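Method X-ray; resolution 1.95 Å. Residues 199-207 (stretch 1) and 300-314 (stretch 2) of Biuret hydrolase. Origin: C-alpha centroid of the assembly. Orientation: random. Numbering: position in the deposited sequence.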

ATOM      1  N   THR A 199      17.410  10.194  -1.624  1.00 12.83           N
ATOM      2  CA  THR A 199      16.933  10.860  -2.818  1.00 14.03           C
ATOM      3  C   THR A 199      15.596  11.567  -2.565  1.00 13.92           C
ATOM      4  O   THR A 199      14.805  11.187  -1.676  1.00 11.90           O
ATOM      5  CB  THR A 199      16.796   9.934  -4.038  1.00 14.47           C
ATOM      6  OG1 THR A 199      15.732   8.987  -3.833  1.00 13.97           O
ATOM      7  CG2 THR A 199      18.136   9.200  -4.287  1.00 15.29           C
ATOM      8  N   TYR A 200      15.363  12.638  -3.318  1.00 12.63           N
ATOM      9  CA  TYR A 200      14.100  13.379  -3.186  1.00 11.64           C
ATOM     10  C   TYR A 200      13.007  12.642  -4.003  1.00 11.80           C
ATOM     11  O   TYR A 200      13.152  12.451  -5.227  1.00  9.97           O
ATOM     12  CB  TYR A 200      14.304  14.842  -3.640  1.00 12.22           C
ATOM     13  CG  TYR A 200      13.155  15.715  -3.180  1.00 12.97           C
ATOM     14  CD1 TYR A 200      11.959  15.715  -3.862  1.00 12.80           C
ATOM     15  CD2 TYR A 200      13.252  16.459  -2.028  1.00 13.73           C
ATOM     16  CE1 TYR A 200      10.892  16.466  -3.397  1.00 14.68           C
ATOM     17  CE2 TYR A 200      12.185  17.211  -1.533  1.00 14.38           C
ATOM     18  CZ  TYR A 200      11.014  17.235  -2.228  1.00 16.62           C
ATOM     19  OH  TYR A 200       9.937  18.029  -1.771  1.00 18.13           O
ATOM     20  N   PRO A 201      11.940  12.213  -3.363  1.00 11.36           N
ATOM     21  CA  PRO A 201      10.952  11.387  -4.046  1.00 11.58           C
ATOM     22  C   PRO A 201       9.897  12.133  -4.870  1.00 11.07           C
ATOM     23  O   PRO A 201       9.790  13.388  -4.843  1.00 10.22           O
ATOM     24  CB  PRO A 201      10.272  10.660  -2.901  1.00 12.49           C
ATOM     25  CG  PRO A 201      10.291  11.635  -1.813  1.00 13.59           C
ATOM     26  CD  PRO A 201      11.561  12.439  -1.972  1.00 12.88           C
ATOM     27  N   PHE A 202       9.209  11.360  -5.685  1.00 11.06           N
ATOM     28  CA  PHE A 202       8.135  11.893  -6.541  1.00 11.85           C
ATOM     29  C   PHE A 202       6.907  11.044  -6.246  1.00 10.67           C
ATOM     30  O   PHE A 202       5.939  11.541  -5.658  1.00 12.27           O
ATOM     31  CB  PHE A 202       8.614  11.888  -8.003  1.00 12.55           C
ATOM     32  CG  PHE A 202       7.568  12.220  -9.037  1.00 13.33           C
ATOM     33  CD1 PHE A 202       6.558  13.198  -8.778  1.00 13.21           C
ATOM     34  CD2 PHE A 202       7.607  11.598 -10.277  1.00 14.13           C
ATOM     35  CE1 PHE A 202       5.604  13.507  -9.729  1.00 14.58           C
ATOM     36  CE2 PHE A 202       6.630  11.912 -11.275  1.00 16.19           C
ATOM     37  CZ  PHE A 202       5.644  12.869 -10.985  1.00 15.20           C
ATOM     38  N   VAL A 203       6.941   9.782  -6.626  1.00 10.38           N
ATOM     39  CA  VAL A 203       5.816   8.823  -6.406  1.00 10.06           C
ATOM     40  C   VAL A 203       6.403   7.638  -5.653  1.00  9.67           C
ATOM     41  O   VAL A 203       7.102   6.804  -6.216  1.00  8.72           O
ATOM     42  CB  VAL A 203       5.213   8.378  -7.745  1.00 10.61           C
ATOM     43  CG1 VAL A 203       4.018   7.430  -7.566  1.00 10.47           C
ATOM     44  CG2 VAL A 203       4.865   9.574  -8.609  1.00 11.34           C
ATOM     45  N   HIS A 204       6.121   7.545  -4.373  1.00  9.94           N
ATOM     46  CA  HIS A 204       6.649   6.453  -3.560  1.00 11.19           C
ATOM     47  C   HIS A 204       6.305   5.064  -4.159  1.00 10.81           C
ATOM     48  O   HIS A 204       7.117   4.129  -4.131  1.00  9.99           O
ATOM     49  CB  HIS A 204       6.056   6.552  -2.130  1.00 12.61           C
ATOM     50  CG  HIS A 204       6.462   7.765  -1.372  1.00 13.71           C
ATOM     51  ND1 HIS A 204       5.586   8.462  -0.550  1.00 15.23           N
ATOM     52  CD2 HIS A 204       7.681   8.353  -1.238  1.00 13.88           C
ATOM     53  CE1 HIS A 204       6.273   9.444   0.036  1.00 17.39           C
ATOM     54  NE2 HIS A 204       7.537   9.404  -0.379  1.00 14.95           N
ATOM     55  N   SER A 205       5.104   4.943  -4.706  1.00 10.84           N
ATOM     56  CA  SER A 205       4.645   3.666  -5.264  1.00 11.02           C
ATOM     57  C   SER A 205       5.305   3.273  -6.615  1.00 11.02           C
ATOM     58  O   SER A 205       5.108   2.137  -7.099  1.00  9.62           O
ATOM     59  CB  SER A 205       3.111   3.703  -5.487  1.00 11.47           C
ATOM     60  OG  SER A 205       2.331   3.667  -4.292  1.00 12.27           O
ATOM     61  N   ILE A 206       6.004   4.203  -7.291  1.00 10.02           N
ATOM     62  CA  ILE A 206       6.503   3.911  -8.644  1.00 10.08           C
ATOM     63  C   ILE A 206       7.925   4.345  -8.957  1.00 10.26           C
ATOM     64  O   ILE A 206       8.501   3.869  -9.938  1.00 11.72           O
ATOM     65  CB  ILE A 206       5.524   4.473  -9.737  1.00 10.61           C
ATOM     66  CG1 ILE A 206       4.029   4.225  -9.416  1.00 10.35           C
ATOM     67  CG2 ILE A 206       5.798   3.837 -11.081  1.00 11.28           C
ATOM     68  CD1 ILE A 206       3.094   4.892 -10.409  1.00 10.52           C
ATOM     69  N   ASP A 207       8.559   5.210  -8.162  1.00 11.14           N
ATOM     70  CA  ASP A 207       9.915   5.699  -8.500  1.00 10.93           C
ATOM     71  C   ASP A 207      10.938   4.600  -8.586  1.00  9.05           C
ATOM     72  O   ASP A 207      11.016   3.772  -7.674  1.00  9.40           O
ATOM     73  CB  ASP A 207      10.491   6.700  -7.466  1.00 11.97           C
ATOM     74  CG  ASP A 207       9.721   8.002  -7.349  1.00 14.05           C
ATOM     75  OD1 ASP A 207       9.002   8.388  -8.271  1.00 14.13           O
ATOM     76  OD2 ASP A 207       9.889   8.642  -6.231  1.00 16.93           O
ATOM     77  N   ALA A 300      -3.741   3.908 -14.939  1.00 10.49           N
ATOM     78  CA  ALA A 300      -3.555   3.694 -13.526  1.00 10.93           C
ATOM     79  C   ALA A 300      -2.262   4.314 -13.011  1.00 10.02           C
ATOM     80  O   ALA A 300      -2.280   4.943 -11.938  1.00  9.92           O
ATOM     81  CB  ALA A 300      -3.556   2.217 -13.225  1.00 10.95           C
ATOM     82  N   ALA A 301      -1.157   4.175 -13.771  1.00  9.00           N
ATOM     83  CA  ALA A 301       0.079   4.826 -13.422  1.00  9.65           C
ATOM     84  C   ALA A 301      -0.093   6.354 -13.328  1.00  9.52           C
ATOM     85  O   ALA A 301       0.409   7.012 -12.419  1.00  9.35           O
ATOM     86  CB  ALA A 301       1.160   4.509 -14.378  1.00 10.25           C
ATOM     87  N   PHE A 302      -0.845   6.889 -14.273  1.00  9.72           N
ATOM     88  CA  PHE A 302      -1.059   8.317 -14.390  1.00  9.82           C
ATOM     89  C   PHE A 302      -1.815   8.829 -13.199  1.00  9.89           C
ATOM     90  O   PHE A 302      -1.447   9.859 -12.596  1.00  9.55           O
ATOM     91  CB  PHE A 302      -1.788   8.628 -15.700  1.00 10.98           C
ATOM     92  CG  PHE A 302      -1.768  10.065 -16.088  1.00 12.21           C
ATOM     93  CD1 PHE A 302      -2.592  10.941 -15.485  1.00 14.69           C
ATOM     94  CD2 PHE A 302      -0.939  10.524 -17.079  1.00 13.96           C
ATOM     95  CE1 PHE A 302      -2.584  12.292 -15.795  1.00 15.73           C
ATOM     96  CE2 PHE A 302      -0.952  11.872 -17.462  1.00 15.75           C
ATOM     97  CZ  PHE A 302      -1.781  12.756 -16.804  1.00 16.34           C
ATOM     98  N   VAL A 303      -2.869   8.117 -12.819  1.00  9.64           N
ATOM     99  CA  VAL A 303      -3.694   8.450 -11.667  1.00  9.03           C
ATOM    100  C   VAL A 303      -2.921   8.435 -10.373  1.00  8.30           C
ATOM    101  O   VAL A 303      -3.006   9.393  -9.608  1.00  8.29           O
ATOM    102  CB  VAL A 303      -4.974   7.534 -11.639  1.00 10.14           C
ATOM    103  CG1 VAL A 303      -5.677   7.625 -10.307  1.00 10.12           C
ATOM    104  CG2 VAL A 303      -5.953   7.960 -12.732  1.00 10.61           C
ATOM    105  N   ILE A 304      -2.189   7.390 -10.123  1.00  7.70           N
ATOM    106  CA  ILE A 304      -1.400   7.247  -8.895  1.00  7.86           C
ATOM    107  C   ILE A 304      -0.297   8.303  -8.820  1.00  8.26           C
ATOM    108  O   ILE A 304      -0.043   8.851  -7.810  1.00  7.18           O
ATOM    109  CB  ILE A 304      -0.827   5.822  -8.826  1.00  7.51           C
ATOM    110  CG1 ILE A 304      -1.988   4.881  -8.460  1.00  8.05           C
ATOM    111  CG2 ILE A 304       0.292   5.656  -7.805  1.00  7.47           C
ATOM    112  CD1 ILE A 304      -1.710   3.401  -8.708  1.00  8.37           C
ATOM    113  N   THR A 305       0.328   8.565  -9.942  1.00  8.30           N
ATOM    114  CA  THR A 305       1.419   9.538 -10.046  1.00  8.82           C
ATOM    115  C   THR A 305       0.924  10.918  -9.647  1.00  8.87           C
ATOM    116  O   THR A 305       1.557  11.585  -8.849  1.00  9.38           O
ATOM    117  CB  THR A 305       1.998   9.560 -11.472  1.00  8.56           C
ATOM    118  OG1 THR A 305       2.732   8.328 -11.685  1.00  9.55           O
ATOM    119  CG2 THR A 305       2.888  10.747 -11.677  1.00  9.17           C
ATOM    120  N   ALA A 306      -0.180  11.343 -10.251  1.00  8.90           N
ATOM    121  CA  ALA A 306      -0.660  12.693 -10.019  1.00  8.81           C
ATOM    122  C   ALA A 306      -1.080  12.901  -8.558  1.00  8.65           C
ATOM    123  O   ALA A 306      -0.815  13.915  -7.994  1.00  7.78           O
ATOM    124  CB  ALA A 306      -1.815  13.013 -10.949  1.00  8.62           C
ATOM    125  N   SER A 307      -1.813  11.946  -7.989  1.00  9.08           N
ATOM    126  CA  SER A 307      -2.230  12.102  -6.599  1.00 10.33           C
ATOM    127  C   SER A 307      -1.058  11.997  -5.599  1.00  9.74           C
ATOM    128  O   SER A 307      -0.995  12.821  -4.668  1.00  9.43           O
ATOM    129  CB  SER A 307      -3.327  11.108  -6.275  1.00 11.38           C
ATOM    130  OG  SER A 307      -4.506  11.593  -6.892  1.00 12.74           O
ATOM    131  N   GLU A 308      -0.213  10.989  -5.748  1.00  8.82           N
ATOM    132  CA  GLU A 308       0.871  10.818  -4.798  1.00 10.37           C
ATOM    133  C   GLU A 308       1.895  11.991  -4.952  1.00 10.87           C
ATOM    134  O   GLU A 308       2.315  12.525  -3.975  1.00  9.61           O
ATOM    135  CB  GLU A 308       1.610   9.495  -4.982  1.00 11.44           C
ATOM    136  CG  GLU A 308       0.895   8.302  -4.449  1.00 12.35           C
ATOM    137  CD  GLU A 308       1.705   6.973  -4.395  1.00 13.94           C
ATOM    138  OE1 GLU A 308       2.956   6.961  -4.360  1.00 14.88           O
ATOM    139  OE2 GLU A 308       1.041   5.870  -4.329  1.00 14.47           O
ATOM    140  N   GLY A 309       2.253  12.383  -6.197  1.00 11.27           N
ATOM    141  CA  GLY A 309       3.181  13.522  -6.366  1.00 11.38           C
ATOM    142  C   GLY A 309       2.566  14.852  -5.926  1.00 11.87           C
ATOM    143  O   GLY A 309       3.199  15.633  -5.242  1.00 11.91           O
ATOM    144  N   GLY A 310       1.318  15.110  -6.293  1.00 12.71           N
ATOM    145  CA  GLY A 310       0.656  16.328  -5.847  1.00 12.97           C
ATOM    146  C   GLY A 310       0.521  16.417  -4.350  1.00 13.19           C
ATOM    147  O   GLY A 310       0.839  17.482  -3.749  1.00 12.82           O
ATOM    148  N   CYS A 311       0.027  15.348  -3.708  1.00 11.96           N
ATOM    149  CA  CYS A 311      -0.179  15.375  -2.266  1.00 11.87           C
ATOM    150  C   CYS A 311       1.116  15.480  -1.498  1.00 11.28           C
ATOM    151  O   CYS A 311       1.156  16.050  -0.437  1.00 11.23           O
ATOM    152  CB  CYS A 311      -1.029  14.206  -1.795  1.00 12.04           C
ATOM    153  SG  CYS A 311      -2.719  14.408  -2.506  1.00 13.23           S
ATOM    154  N   LEU A 312       2.192  14.937  -2.026  1.00 11.52           N
ATOM    155  CA  LEU A 312       3.499  15.102  -1.421  1.00 12.85           C
ATOM    156  C   LEU A 312       3.859  16.574  -1.214  1.00 12.69           C
ATOM    157  O   LEU A 312       4.601  16.875  -0.309  1.00 10.34           O
ATOM    158  CB  LEU A 312       4.582  14.514  -2.301  1.00 14.13           C
ATOM    159  CG  LEU A 312       5.941  14.161  -1.680  1.00 16.94           C
ATOM    160  CD1 LEU A 312       5.769  13.007  -0.715  1.00 17.77           C
ATOM    161  CD2 LEU A 312       6.888  13.756  -2.807  1.00 17.81           C
ATOM    162  N   HIS A 313       3.386  17.450  -2.105  1.00 11.46           N
ATOM    163  CA  HIS A 313       3.746  18.880  -2.075  1.00 11.03           C
ATOM    164  C   HIS A 313       2.572  19.747  -1.601  1.00 10.92           C
ATOM    165  O   HIS A 313       2.552  20.964  -1.815  1.00  9.01           O
ATOM    166  CB  HIS A 313       4.142  19.296  -3.491  1.00 11.45           C
ATOM    167  CG  HIS A 313       5.385  18.630  -3.974  1.00 12.06           C
ATOM    168  ND1 HIS A 313       6.622  18.989  -3.514  1.00 11.02           N
ATOM    169  CD2 HIS A 313       5.578  17.604  -4.829  1.00 12.11           C
ATOM    170  CE1 HIS A 313       7.536  18.238  -4.090  1.00 12.89           C
ATOM    171  NE2 HIS A 313       6.934  17.364  -4.874  1.00 12.03           N
ATOM    172  N   LEU A 314       1.594  19.148  -0.924  1.00 11.91           N
ATOM    173  CA  LEU A 314       0.388  19.889  -0.591  1.00 14.03           C
ATOM    174  C   LEU A 314       0.653  21.131   0.290  1.00 14.00           C
ATOM    175  O   LEU A 314       0.048  22.191   0.072  1.00 11.74           O
ATOM    176  CB  LEU A 314      -0.634  18.971   0.049  1.00 15.18           C
ATOM    177  CG  LEU A 314      -1.958  19.611   0.456  1.00 16.82           C
ATOM    178  CD1 LEU A 314      -2.657  20.295  -0.715  1.00 17.35           C
ATOM    179  CD2 LEU A 314      -2.858  18.508   1.043  1.00 17.02           C
TER
HETATM  180  O   HOH W   1       8.613  15.363  -6.208  1.00 11.80           O

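An irregular loop, residues 199-207, lies against one side of the helix of the second stretch, and together they bury 600 Å². The backbones come closest where Phe202 CA lies 5.2 Å from Gly309 CA. Gly309 leaves room here: an ideal CB would sit 2.8 Å from Phe202 CE1, a clash, whereas the bare CA makes a CA-H...O contact, Gly309 CA to Phe202 O, 3.5 Å. The Phe202 CA-to-CB bond points away from the helix, yet its ring returns to it, with CZ 3.5 Å from Thr305 CG2. Val203 packs beside it, CG2 3.8 Å from Thr305 CG2 and CG1 4.1 Å from Ile304 CG2. Ile206 extends the apolar patch, its CD1 3.9 Å from Ile304 CG2, while Thr305 OG1 donates to Ala301 O (2.8 Å) within the helix. Toward the other end, Leu312 CD2 meets Pro201 CG at 4.1 Å and Leu312 CD1 meets His204 CE1 at 3.7 Å. Glu308 supplies the direct polar link: Ser205 N donates to Glu308 OE1 (3.0 Å, 161°) and Ser205 OG to Glu308 OE2 (2.6 Å), so one carboxylate grips both backbone and side chain. Beyond Leu312, a water bridges the stretches, donating to Pro201 O (2.7 Å from its O) and hydrogen-bonding His313 NE2 (2.9 Å from the same O).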